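Local coordinates for probable benzoylformate decarboxylase (Rhodococcus jostii, PDB 7ORX), which binds thiamine diphosphate and a sodium ion, and belongs to the family of thiamine diphosphate-dependent enzymes built from three alpha/beta domains, at residues E50-L54 against L69-H73; G59-T64 against G415-S420; K229-P233 against R337-P341; S239-C243 against Y398-A402; D345-A349 against S388-L392. One frame throughout, in Å; residues are numbered along the deposited sequence.

Interaction 1 (E50-L54 against L69-H73); sequences EGAVL and LVNLH. With TPP (thiamine diphosphate), chain K.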
# COMPACT_ATOMS: atom_id res chain seq x y z
N GLU C 50 22.42 -5.39 -7.76
CA GLU C 50 21.11 -6.03 -8.03
C GLU C 50 20.47 -5.37 -9.24
O GLU C 50 19.75 -6.06 -9.97
CB GLU C 50 20.22 -5.90 -6.80
CG GLU C 50 20.72 -6.73 -5.64
CD GLU C 50 21.84 -6.17 -4.75
OE1 GLU C 50 22.38 -5.03 -5.04
OE2 GLU C 50 22.21 -6.87 -3.75
N GLY C 51 20.69 -4.08 -9.44
CA GLY C 51 20.19 -3.37 -10.63
C GLY C 51 20.77 -3.93 -11.92
O GLY C 51 20.03 -4.10 -12.92
N ALA C 52 22.05 -4.26 -11.90
CA ALA C 52 22.73 -4.95 -13.01
C ALA C 52 22.12 -6.35 -13.18
O ALA C 52 21.77 -6.69 -14.32
CB ALA C 52 24.21 -5.01 -12.72
N VAL C 53 22.00 -7.11 -12.09
CA VAL C 53 21.40 -8.47 -12.13
C VAL C 53 20.07 -8.41 -12.88
O VAL C 53 19.77 -9.21 -13.75
CB VAL C 53 21.16 -8.98 -10.70
CG1 VAL C 53 20.19 -10.14 -10.65
CG2 VAL C 53 22.46 -9.31 -10.01
N LEU C 54 19.28 -7.45 -12.48
CA LEU C 54 17.88 -7.47 -12.89
C LEU C 54 17.80 -6.98 -14.33
O LEU C 54 17.05 -7.59 -15.13
CB LEU C 54 17.11 -6.63 -11.89
CG LEU C 54 15.63 -6.85 -12.05
CD1 LEU C 54 15.01 -7.12 -10.70
CD2 LEU C 54 15.02 -5.67 -12.81
N LEU C 69 14.16 -16.05 -14.32
CA LEU C 69 14.18 -16.09 -12.84
C LEU C 69 15.27 -15.17 -12.32
O LEU C 69 16.39 -15.26 -12.78
CB LEU C 69 14.40 -17.54 -12.39
CG LEU C 69 14.33 -17.79 -10.88
CD1 LEU C 69 12.97 -17.39 -10.30
CD2 LEU C 69 14.59 -19.26 -10.60
N VAL C 70 14.96 -14.38 -11.32
CA VAL C 70 15.95 -13.52 -10.62
C VAL C 70 15.93 -13.92 -9.15
O VAL C 70 14.85 -14.25 -8.69
CB VAL C 70 15.55 -12.05 -10.81
CG1 VAL C 70 16.44 -11.13 -10.02
CG2 VAL C 70 15.49 -11.69 -12.28
N ASN C 71 17.05 -13.89 -8.43
CA ASN C 71 17.08 -14.22 -6.99
C ASN C 71 17.89 -13.14 -6.26
O ASN C 71 19.12 -13.03 -6.47
CB ASN C 71 17.63 -15.62 -6.78
CG ASN C 71 17.65 -16.04 -5.32
OD1 ASN C 71 16.70 -15.81 -4.58
ND2 ASN C 71 18.74 -16.65 -4.90
N LEU C 72 17.26 -12.37 -5.40
CA LEU C 72 17.88 -11.20 -4.76
C LEU C 72 17.87 -11.39 -3.25
O LEU C 72 17.20 -12.30 -2.75
CB LEU C 72 17.04 -9.97 -5.12
CG LEU C 72 16.97 -9.66 -6.61
CD1 LEU C 72 15.97 -8.54 -6.88
CD2 LEU C 72 18.35 -9.29 -7.14
N HIS C 73 18.56 -10.49 -2.55
CA HIS C 73 18.81 -10.57 -1.10
C HIS C 73 17.92 -9.60 -0.33
O HIS C 73 18.27 -8.43 -0.26
CB HIS C 73 20.29 -10.33 -0.77
CG HIS C 73 20.49 -10.30 0.71
ND1 HIS C 73 20.20 -11.42 1.53
CD2 HIS C 73 20.81 -9.29 1.53
CE1 HIS C 73 20.40 -11.10 2.78
NE2 HIS C 73 20.79 -9.79 2.81
N1' TPP K . 23.49 -7.36 -1.47
C2' TPP K . 23.23 -6.35 -0.64
CM2 TPP K . 22.73 -5.07 -1.24
N3' TPP K . 23.36 -6.38 0.68
C4' TPP K . 23.80 -7.52 1.23
N4' TPP K . 23.92 -7.54 2.57
C5' TPP K . 24.13 -8.65 0.44
C6' TPP K . 23.93 -8.51 -0.92
C7' TPP K . 24.63 -9.94 1.04
N3 TPP K . 25.98 -9.81 1.62
C2 TPP K . 26.18 -9.53 2.91
S1 TPP K . 27.72 -10.06 3.41
C5 TPP K . 28.22 -10.12 1.74
C4 TPP K . 27.16 -9.99 0.90
CM4 TPP K . 27.21 -10.02 -0.60
C6 TPP K . 29.67 -10.27 1.37
C7 TPP K . 30.36 -8.95 1.07
O7 TPP K . 31.75 -9.21 0.71
PA TPP K . 32.94 -8.27 1.25
O1A TPP K . 32.47 -6.85 1.33
O2A TPP K . 34.09 -8.70 0.40
O3A TPP K . 33.19 -8.69 2.77
PB TPP K . 34.00 -9.92 3.39
O1B TPP K . 34.84 -9.38 4.53
O2B TPP K . 32.94 -10.87 3.87
O3B TPP K . 34.83 -10.48 2.26
O HOH W 1 20.68 -9.37 -3.89

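Interaction 2 (G59-T64 against G415-S420); sequences GYSLVT and GAQLAS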
# COMPACT_ATOMS: atom_id res chain seq x y z
N GLY C 59 17.28 -8.09 -20.24
CA GLY C 59 17.80 -8.27 -21.59
C GLY C 59 17.63 -9.71 -22.04
O GLY C 59 17.24 -9.95 -23.20
N TYR C 60 17.94 -10.64 -21.16
CA TYR C 60 17.87 -12.08 -21.48
C TYR C 60 16.41 -12.41 -21.87
O TYR C 60 16.14 -13.10 -22.86
CB TYR C 60 18.36 -12.89 -20.29
CG TYR C 60 18.46 -14.35 -20.59
CD1 TYR C 60 17.38 -15.19 -20.39
CD2 TYR C 60 19.64 -14.90 -21.09
CE1 TYR C 60 17.45 -16.53 -20.70
CE2 TYR C 60 19.72 -16.24 -21.40
CZ TYR C 60 18.63 -17.07 -21.18
OH TYR C 60 18.70 -18.39 -21.46
N SER C 61 15.48 -11.86 -21.10
CA SER C 61 14.05 -12.07 -21.30
C SER C 61 13.56 -11.48 -22.62
O SER C 61 12.76 -12.10 -23.31
CB SER C 61 13.30 -11.51 -20.15
OG SER C 61 11.94 -11.35 -20.51
N LEU C 62 14.00 -10.28 -22.95
CA LEU C 62 13.53 -9.56 -24.15
C LEU C 62 13.92 -10.33 -25.41
O LEU C 62 13.14 -10.40 -26.36
CB LEU C 62 14.13 -8.15 -24.16
CG LEU C 62 13.49 -7.20 -23.16
CD1 LEU C 62 14.39 -6.01 -22.86
CD2 LEU C 62 12.17 -6.73 -23.70
N VAL C 63 15.09 -10.94 -25.41
CA VAL C 63 15.55 -11.63 -26.63
C VAL C 63 14.76 -12.93 -26.79
O VAL C 63 14.32 -13.19 -27.92
CB VAL C 63 17.06 -11.87 -26.60
CG1 VAL C 63 17.47 -12.79 -27.73
CG2 VAL C 63 17.83 -10.56 -26.62
N THR C 64 14.58 -13.67 -25.69
CA THR C 64 14.00 -15.04 -25.71
C THR C 64 12.47 -14.96 -25.79
O THR C 64 11.90 -15.84 -26.43
CB THR C 64 14.40 -15.85 -24.48
OG1 THR C 64 13.91 -15.17 -23.33
CG2 THR C 64 15.90 -16.02 -24.31
N GLY C 415 23.06 -9.39 -20.94
CA GLY C 415 22.03 -10.43 -20.85
C GLY C 415 21.55 -10.85 -22.22
O GLY C 415 21.39 -12.03 -22.45
N ALA C 416 21.33 -9.89 -23.11
CA ALA C 416 20.85 -10.13 -24.49
C ALA C 416 21.87 -11.03 -25.20
O ALA C 416 21.48 -11.90 -25.99
CB ALA C 416 20.71 -8.80 -25.21
N GLN C 417 23.14 -10.79 -24.95
CA GLN C 417 24.20 -11.53 -25.65
C GLN C 417 24.18 -12.97 -25.16
O GLN C 417 24.17 -13.86 -26.01
CB GLN C 417 25.57 -10.90 -25.46
CG GLN C 417 26.62 -11.60 -26.29
CD GLN C 417 26.34 -11.48 -27.77
OE1 GLN C 417 26.78 -10.53 -28.40
NE2 GLN C 417 25.60 -12.43 -28.30
N LEU C 418 24.11 -13.17 -23.85
CA LEU C 418 24.00 -14.52 -23.22
C LEU C 418 22.84 -15.32 -23.84
O LEU C 418 22.94 -16.52 -23.94
CB LEU C 418 23.79 -14.33 -21.72
CG LEU C 418 23.74 -15.62 -20.93
CD1 LEU C 418 25.01 -16.43 -21.13
CD2 LEU C 418 23.47 -15.34 -19.46
N ALA C 419 21.77 -14.65 -24.21
CA ALA C 419 20.55 -15.26 -24.78
C ALA C 419 20.72 -15.48 -26.28
O ALA C 419 19.86 -16.13 -26.87
CB ALA C 419 19.38 -14.36 -24.55
N SER C 420 21.69 -14.80 -26.89
CA SER C 420 21.81 -14.65 -28.36
C SER C 420 23.06 -15.37 -28.85
O SER C 420 24.07 -14.74 -29.07
CB SER C 420 21.76 -13.21 -28.78
OG SER C 420 20.48 -12.92 -29.32

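Interaction 3 (K229-P233 against R337-P341); sequences KLRAP and RSPLP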
# COMPACT_ATOMS: atom_id res chain seq x y z
N LYS C 229 0.10 -3.89 -48.46
CA LYS C 229 -1.28 -4.00 -49.00
C LYS C 229 -1.97 -2.64 -49.01
O LYS C 229 -2.73 -2.37 -49.95
CB LYS C 229 -2.13 -4.99 -48.18
CG LYS C 229 -1.60 -6.41 -48.23
CD LYS C 229 -2.65 -7.42 -48.57
CE LYS C 229 -2.08 -8.79 -48.85
NZ LYS C 229 -2.99 -9.83 -48.31
N LEU C 230 -1.75 -1.82 -47.99
CA LEU C 230 -2.39 -0.48 -47.86
C LEU C 230 -1.53 0.61 -48.50
O LEU C 230 -1.96 1.76 -48.44
CB LEU C 230 -2.59 -0.17 -46.38
CG LEU C 230 -3.65 -1.01 -45.68
CD1 LEU C 230 -3.67 -0.64 -44.21
CD2 LEU C 230 -5.02 -0.82 -46.32
N ARG C 231 -0.36 0.27 -49.04
CA ARG C 231 0.61 1.27 -49.54
C ARG C 231 0.71 2.40 -48.51
O ARG C 231 0.72 3.59 -48.91
CB ARG C 231 0.19 1.75 -50.93
CG ARG C 231 0.27 0.64 -51.96
CD ARG C 231 -1.01 -0.21 -52.04
NE ARG C 231 -1.10 -0.89 -53.32
CZ ARG C 231 -0.74 -2.14 -53.57
NH1 ARG C 231 -0.33 -2.95 -52.61
NH2 ARG C 231 -0.83 -2.58 -54.81
N ALA C 232 0.82 2.02 -47.24
CA ALA C 232 0.70 2.96 -46.11
C ALA C 232 2.09 3.29 -45.59
O ALA C 232 2.93 2.41 -45.47
CB ALA C 232 -0.11 2.35 -45.02
N PRO C 233 2.36 4.57 -45.28
CA PRO C 233 3.52 4.91 -44.48
C PRO C 233 3.43 4.32 -43.08
O PRO C 233 2.33 4.14 -42.58
CB PRO C 233 3.50 6.44 -44.44
CG PRO C 233 2.14 6.85 -44.84
CD PRO C 233 1.61 5.74 -45.71
N ARG C 337 -3.82 2.74 -54.53
CA ARG C 337 -2.65 3.63 -54.37
C ARG C 337 -1.44 3.00 -55.06
O ARG C 337 -1.37 1.78 -55.05
CB ARG C 337 -2.38 3.74 -52.87
CG ARG C 337 -2.79 5.08 -52.27
CD ARG C 337 -4.02 5.06 -51.40
NE ARG C 337 -3.89 4.08 -50.34
CZ ARG C 337 -4.86 3.77 -49.52
NH1 ARG C 337 -6.02 4.41 -49.61
NH2 ARG C 337 -4.64 2.86 -48.58
N SER C 338 -0.47 3.80 -55.56
CA SER C 338 0.80 3.27 -56.13
C SER C 338 1.67 2.77 -54.99
O SER C 338 1.71 3.40 -53.94
CB SER C 338 1.54 4.29 -56.97
OG SER C 338 0.71 4.86 -57.96
N PRO C 339 2.37 1.62 -55.14
CA PRO C 339 3.35 1.16 -54.16
C PRO C 339 4.36 2.26 -53.87
O PRO C 339 4.72 2.92 -54.77
CB PRO C 339 4.07 -0.02 -54.86
CG PRO C 339 3.04 -0.54 -55.84
CD PRO C 339 2.22 0.67 -56.26
N LEU C 340 4.81 2.42 -52.64
CA LEU C 340 5.64 3.60 -52.23
C LEU C 340 7.06 3.46 -52.79
O LEU C 340 7.58 2.36 -52.96
CB LEU C 340 5.63 3.75 -50.71
CG LEU C 340 4.26 4.15 -50.11
CD1 LEU C 340 4.20 3.89 -48.61
CD2 LEU C 340 3.91 5.60 -50.41
N PRO C 341 7.73 4.57 -53.18
CA PRO C 341 9.08 4.50 -53.74
C PRO C 341 10.10 4.04 -52.69
O PRO C 341 9.88 4.21 -51.49
CB PRO C 341 9.36 5.92 -54.23
CG PRO C 341 8.42 6.81 -53.49
CD PRO C 341 7.20 5.96 -53.17

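Interaction 4 (S239-C243 against Y398-A402); sequences SPSRC and YYFPA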
# COMPACT_ATOMS: atom_id res chain seq x y z
N SER C 239 8.96 7.44 -28.12
CA SER C 239 9.75 6.88 -27.00
C SER C 239 9.76 5.36 -27.21
O SER C 239 9.37 4.59 -26.31
CB SER C 239 9.14 7.28 -25.66
OG SER C 239 8.86 8.68 -25.57
N PRO C 240 10.27 4.88 -28.37
CA PRO C 240 10.35 3.45 -28.63
C PRO C 240 11.43 2.76 -27.81
O PRO C 240 12.49 3.30 -27.56
CB PRO C 240 10.75 3.40 -30.11
CG PRO C 240 11.57 4.64 -30.31
CD PRO C 240 10.91 5.68 -29.44
N SER C 241 11.16 1.54 -27.43
CA SER C 241 12.05 0.63 -26.67
C SER C 241 12.41 -0.52 -27.60
O SER C 241 13.32 -1.22 -27.23
CB SER C 241 11.30 0.16 -25.43
OG SER C 241 9.94 -0.19 -25.79
N ARG C 242 11.66 -0.76 -28.70
CA ARG C 242 11.98 -1.83 -29.67
C ARG C 242 11.76 -1.30 -31.08
O ARG C 242 11.14 -0.26 -31.24
CB ARG C 242 11.12 -3.06 -29.41
CG ARG C 242 11.24 -3.57 -27.97
CD ARG C 242 10.37 -4.80 -27.73
NE ARG C 242 10.87 -5.95 -28.47
CZ ARG C 242 10.84 -7.20 -28.05
NH1 ARG C 242 10.33 -7.48 -26.87
NH2 ARG C 242 11.34 -8.16 -28.80
N CYS C 243 12.26 -1.99 -32.08
CA CYS C 243 12.04 -1.62 -33.48
C CYS C 243 11.12 -2.65 -34.11
O CYS C 243 11.49 -3.81 -34.27
CB CYS C 243 13.34 -1.58 -34.25
SG CYS C 243 13.04 -1.22 -36.00
N TYR C 398 16.61 -3.97 -31.90
CA TYR C 398 16.74 -2.73 -31.10
C TYR C 398 16.02 -2.90 -29.75
O TYR C 398 14.87 -3.31 -29.73
CB TYR C 398 16.14 -1.55 -31.88
CG TYR C 398 16.30 -0.20 -31.22
CD1 TYR C 398 17.45 0.53 -31.38
CD2 TYR C 398 15.31 0.35 -30.42
CE1 TYR C 398 17.63 1.75 -30.78
CE2 TYR C 398 15.48 1.59 -29.80
CZ TYR C 398 16.64 2.29 -29.99
OH TYR C 398 16.86 3.50 -29.40
N TYR C 399 16.72 -2.56 -28.67
CA TYR C 399 16.17 -2.41 -27.31
C TYR C 399 16.69 -1.08 -26.74
O TYR C 399 17.83 -0.77 -26.88
CB TYR C 399 16.54 -3.60 -26.42
CG TYR C 399 16.08 -4.90 -27.01
CD1 TYR C 399 14.79 -5.32 -26.90
CD2 TYR C 399 16.93 -5.67 -27.77
CE1 TYR C 399 14.33 -6.49 -27.47
CE2 TYR C 399 16.50 -6.85 -28.37
CZ TYR C 399 15.20 -7.26 -28.21
OH TYR C 399 14.85 -8.40 -28.82
N PHE C 400 15.80 -0.33 -26.10
CA PHE C 400 16.07 0.94 -25.39
C PHE C 400 15.22 0.90 -24.11
O PHE C 400 14.12 0.40 -24.13
CB PHE C 400 15.76 2.11 -26.33
CG PHE C 400 15.92 3.48 -25.72
CD1 PHE C 400 15.03 3.97 -24.81
CD2 PHE C 400 17.01 4.27 -26.03
CE1 PHE C 400 15.20 5.22 -24.23
CE2 PHE C 400 17.20 5.51 -25.44
CZ PHE C 400 16.30 5.98 -24.52
N PRO C 401 15.70 1.43 -22.98
CA PRO C 401 14.96 1.34 -21.73
C PRO C 401 13.54 1.91 -21.86
O PRO C 401 13.42 3.08 -22.19
CB PRO C 401 15.79 2.17 -20.72
CG PRO C 401 16.73 2.98 -21.57
CD PRO C 401 16.97 2.14 -22.80
N ALA C 402 12.53 1.12 -21.53
CA ALA C 402 11.12 1.44 -21.84
C ALA C 402 10.56 2.49 -20.87
O ALA C 402 9.51 3.01 -21.19
CB ALA C 402 10.27 0.19 -21.89

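Interaction 5 (D345-A349 against S388-L392); sequences DFEEA and SQMDL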
# COMPACT_ATOMS: atom_id res chain seq x y z
N ASP C 345 18.81 7.47 -50.34
CA ASP C 345 20.11 6.97 -49.84
C ASP C 345 20.35 7.60 -48.46
O ASP C 345 19.74 8.64 -48.18
CB ASP C 345 21.21 7.23 -50.88
CG ASP C 345 22.10 6.01 -51.02
OD1 ASP C 345 21.92 5.05 -50.14
OD2 ASP C 345 22.97 6.01 -51.97
N PHE C 346 21.13 6.94 -47.60
CA PHE C 346 21.49 7.51 -46.28
C PHE C 346 22.21 8.85 -46.49
O PHE C 346 23.18 8.89 -47.31
CB PHE C 346 22.42 6.56 -45.53
CG PHE C 346 21.80 5.31 -44.99
CD1 PHE C 346 20.89 5.38 -43.94
CD2 PHE C 346 22.10 4.08 -45.55
CE1 PHE C 346 20.31 4.23 -43.43
CE2 PHE C 346 21.51 2.93 -45.04
CZ PHE C 346 20.64 3.01 -43.96
N GLU C 347 21.75 9.89 -45.80
CA GLU C 347 22.41 11.22 -45.71
C GLU C 347 23.90 11.04 -45.37
O GLU C 347 24.28 10.08 -44.64
CB GLU C 347 21.71 12.12 -44.69
CG GLU C 347 22.19 13.57 -44.72
CD GLU C 347 21.47 14.53 -43.79
OE1 GLU C 347 20.52 14.08 -43.04
OE2 GLU C 347 21.84 15.74 -43.81
N GLU C 348 24.73 11.94 -45.91
CA GLU C 348 26.20 11.89 -45.81
C GLU C 348 26.62 12.28 -44.40
O GLU C 348 25.90 13.13 -43.82
CB GLU C 348 26.79 12.82 -46.87
CG GLU C 348 28.27 12.62 -47.07
CD GLU C 348 28.63 11.34 -47.81
OE1 GLU C 348 28.10 10.24 -47.40
OE2 GLU C 348 29.44 11.44 -48.80
N ALA C 349 27.69 11.68 -43.86
CA ALA C 349 28.07 11.84 -42.44
C ALA C 349 29.53 12.32 -42.28
O ALA C 349 30.38 11.49 -42.00
CB ALA C 349 27.82 10.56 -41.69
N SER C 388 18.19 7.84 -38.47
CA SER C 388 18.47 8.41 -39.81
C SER C 388 19.62 7.63 -40.46
O SER C 388 19.90 7.83 -41.63
CB SER C 388 18.76 9.89 -39.72
OG SER C 388 20.06 10.10 -39.20
N GLN C 389 20.23 6.70 -39.72
CA GLN C 389 21.55 6.15 -40.08
C GLN C 389 21.61 4.62 -39.90
O GLN C 389 22.57 4.07 -40.38
CB GLN C 389 22.57 6.93 -39.25
CG GLN C 389 23.89 7.16 -39.96
CD GLN C 389 23.79 8.10 -41.14
OE1 GLN C 389 24.32 7.82 -42.20
NE2 GLN C 389 23.13 9.23 -40.97
N MET C 390 20.62 3.92 -39.31
CA MET C 390 20.77 2.46 -39.07
C MET C 390 19.90 1.65 -40.01
O MET C 390 18.81 2.17 -40.38
CB MET C 390 20.42 2.14 -37.62
CG MET C 390 21.45 2.71 -36.67
SD MET C 390 23.04 1.93 -36.92
CE MET C 390 22.91 0.63 -35.70
N ASP C 391 20.37 0.44 -40.37
CA ASP C 391 19.66 -0.52 -41.27
C ASP C 391 19.33 -1.78 -40.47
O ASP C 391 20.04 -2.77 -40.58
CB ASP C 391 20.45 -0.87 -42.54
CG ASP C 391 19.76 -1.81 -43.54
OD1 ASP C 391 18.60 -2.23 -43.28
OD2 ASP C 391 20.39 -2.12 -44.57
N LEU C 392 18.23 -1.73 -39.74
CA LEU C 392 17.67 -2.83 -38.91
C LEU C 392 16.63 -3.57 -39.73
O LEU C 392 15.74 -2.90 -40.26
CB LEU C 392 17.01 -2.19 -37.68
CG LEU C 392 17.92 -1.78 -36.53
CD1 LEU C 392 19.28 -1.39 -37.01
CD2 LEU C 392 17.32 -0.63 -35.75

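Interaction 1 (E50-L54 against L69-H73)
Helix 50-54 faces strand 69-73 with Glu50 opposite Leu72 and Leu54 opposite Val70, the two running almost antiparallel at 171°. Their axes come within 9.4 Å. Most of the contact is apolar and buried. Leu72 spreads its two methyl branches over three helix residues. Its CD2 lies against Glu50 CG at 3.8 Å and also near Val53, while its CD1 meets Leu54 CD1 at 4.2 Å. The Leu54 and Leu72 side chains cross at about a right angle. Val53 turns CG1 anti to its backbone N (chi1 162°), which brings it to 3.9 Å from Val70 CG1. The helix joins strands 43-46 and 68-73 in a beta-alpha-beta crossover of the N-terminal thiamine diphosphate-binding domain. The two strands are parallel, with strand 22-25 between them. Leu54 and Leu72 also both touch Val97 of the next strand, 95-101. The polar end of the contact belongs to the ligand pocket. A bend at chi2 (82°) carries the Glu50 carboxylate past Leu72, and OE2 stands 2.7 Å from N1' of thiamine diphosphate. A water accepts from His73 N at 2.7 Å and donates to Glu50 OE2 at 2.9 Å, bridging the start of the helix and His73. Asn80 bonds to OE1 and so helps to fix the carboxylate's rotation. C7' of the ligand lies over one face of the His73 ring, offset toward the rim. His73 ND1 is hydrogen-bonded to Glu31. Ser433 and Gly404 of the second subunit also bind the ligand, which therefore sits at a subunit interface.

Interaction 2 (G59-T64 against G415-S420)
Gly59 and Tyr60 on one segment lie beside Ala416 and Gly415 on the other, with CA atoms 4.6 Å apart for Gly59 and Ala416 and 4.5 Å apart for Tyr60 and Gly415. This is a close helix-helix contact. Helix 50-64 of the N-terminal thiamine diphosphate-binding domain meets helix 409-418 of the C-terminal one. At Gly59 and Gly415 no side chain separates the backbones, and main chain rests on main chain. Beyond the glycines, side chains take over. Tyr60 CG is anti to the backbone N (chi1 -173°), which lays the ring along the second helix. Its CD2 meets Gly415 O at the ring edge, near the ring plane. Ala419 CB approaches the ring obliquely, 3.5 Å from CD2. Leu418 CG is 4.1 Å from CE2 of the same ring. Outside the pair, the Tyr60 ring also meets that of Phe24, from strand 22-25, with planes at about 60°. Val63 points at the second segment and forks over it. Its CG2 sits 3.7 Å from Ala416 CB, while CG1 reaches toward Ser420 OG. Ala419 CB lies between the Tyr60 ring and Val63, and Thr64 CG2 touches it as well. That CG2 also covers one face of the Tyr60 ring, offset toward the rim. Tyr60 O takes two bonds from Thr64, one from N and one from OG1, the latter at 3.1 Å. The two donors reach that oxygen from opposite faces of its carbonyl plane.

Interaction 3 (K229-P233 against R337-P341)
Arg337 opens the second segment by gripping the end of helix 220-230 at Leu230. That helix finishes in a Schellman motif at Arg231, in the Rossmann-like central domain, and the loop 337-341 runs past it, the touching parts 41° apart. The Arg337 chain bends at chi2 and chi3, so that NH2 donates to Leu230 O at 2.9 Å. The bond is nearly straight, at 174°, and the oxygen lies in the guanidinium plane. Arg337 NH1 is bonded to Ala203 O. The backbone of the same residue is used too. Arg231 NE donates to Arg337 O at 3.2 Å, a more bent bond of 141°. The other end of this arginine turns back to its own helix, where NH1 bonds to Glu228 O. Between the two bonds the CB atoms of Arg231 and Arg337 touch at 3.8 Å. Next, Ser338 points outward and brings its carbonyl O 3.7 Å from Arg231 CG. Pro339 presents its CA to that same CG. Leu340 then turns inward, where CD1 lies over the backbone beyond the helix end. Leu340 CD1 is 3.5 Å from Arg231 O and 4.3 Å from Pro233 CD.

Interaction 4 (S239-C243 against Y398-A402)
Ser241 and Arg242 pack tightly on Tyr399 and Phe400, where a loop of the central domain runs beside the edge strand of another domain. Strand 398-399 is the outermost strand, within this chain, of the parallel sheet in the C-terminal thiamine diphosphate-binding domain. The contact thus joins two of the three alpha/beta domains. Its tight part is mostly backbone. Phe400 N donates to Ser241 O at 2.9 Å, with an N-H...O angle of 145°. The donor is tilted from the carbonyl plane. The same oxygen receives a CA-H...O contact from Tyr399 CA at 3.1 Å. Arg242 CA makes a similar contact with Tyr398 O at 3.2 Å. The tight part is flanked by Cys243 CB, 3.7 Å from Tyr398 CB, and by Ser241 CB, which meets Ala402 CB. The Tyr398 ring meets the rings of Phe386 and Trp387. The looser side is at Pro240, which is partly exposed. There the closest approach is made by Pro240 O, 3.7 Å from Phe400 CB and farther from the edge of the Tyr398 ring. Nearby Ser239 packs on Met112 of the second subunit. Arg242 holds its side chain alongside Tyr399, both pointing the same way. Its NE forms a salt bridge with Asp215, which helps to hold the guanidinium in place. The guanidinium and ring planes are 59° apart. Tyr399 sets an edge atom over the guanidinium, with CE1 3.6 Å from Arg242 CZ.

Interaction 5 (D345-A349 against S388-L392)
The ring edge of Phe346 against the backbone of Ser388 to Asp391 makes this an aromatic-to-main-chain contact, partly open to solvent. It lies where the long loop between helices 321-331 and 358-368 passes the end of helix 383-389, in the C-terminal thiamine diphosphate-binding domain. Phe346 CG is anti to the carbonyl carbon (chi1 -72°), which aims the ring at the other segment. Ser388 O lies in the ring plane, 3.5 Å from Phe346 CD1. Met390 O also comes to the edge, 4.0 Å from CE1. Asp391 follows along the same rim with its CB, 4.1 Å from CZ. The Phe346 and Asp391 side chains cross at about a right angle, with ring and carboxylate planes 47° apart. Gln389 turns its CB away, but a bend at chi2 (67°) brings the amide back toward the loop. There OE1 stands 3.3 Å from Glu347 O. Both atoms are acceptors, and the pair is not a hydrogen bond. Gln389 OE1 is bonded elsewhere in the structure. OE1 also lies near Phe346 CB and Ala349 CB. The backbone at the ring's rim is held from outside. Arg366 NH1 bonds to Gln389 O, and Thr247 OG1 bonds to Met390 O. Arg366 and Arg248 each make a cation-pi contact with Phe346. The contact probably has a sizeable electrostatic part. The slightly positive C-H rim of the ring meets carbonyl oxygens, while its pi system attracts arginines, one of which also binds the Gln389 carbonyl beside it.

Overall arrangement
Interactions 1 and 2 share helix 50-64, with centres 15 Å apart. The first holds the thiamine diphosphate pocket at the helix start, and the second ties the helix end to the C-terminal domain. Interaction 2 touches interaction 4, where Leu62 and Val63 pack on Tyr399 and Arg242. Phe400 of interaction 4 is about 8 Å, side chain to ligand, from another bound thiamine diphosphate, not the one at interaction 1. Interaction 4 in turn touches interaction 5 through Tyr398 and Leu392. Interaction 3 is the outlier, its centre about 46 Å from that of interaction 1, on the opposite side of the chain's centre. It joins interaction 5 along the loop from residue 337 to 349, their centres 22 Å apart.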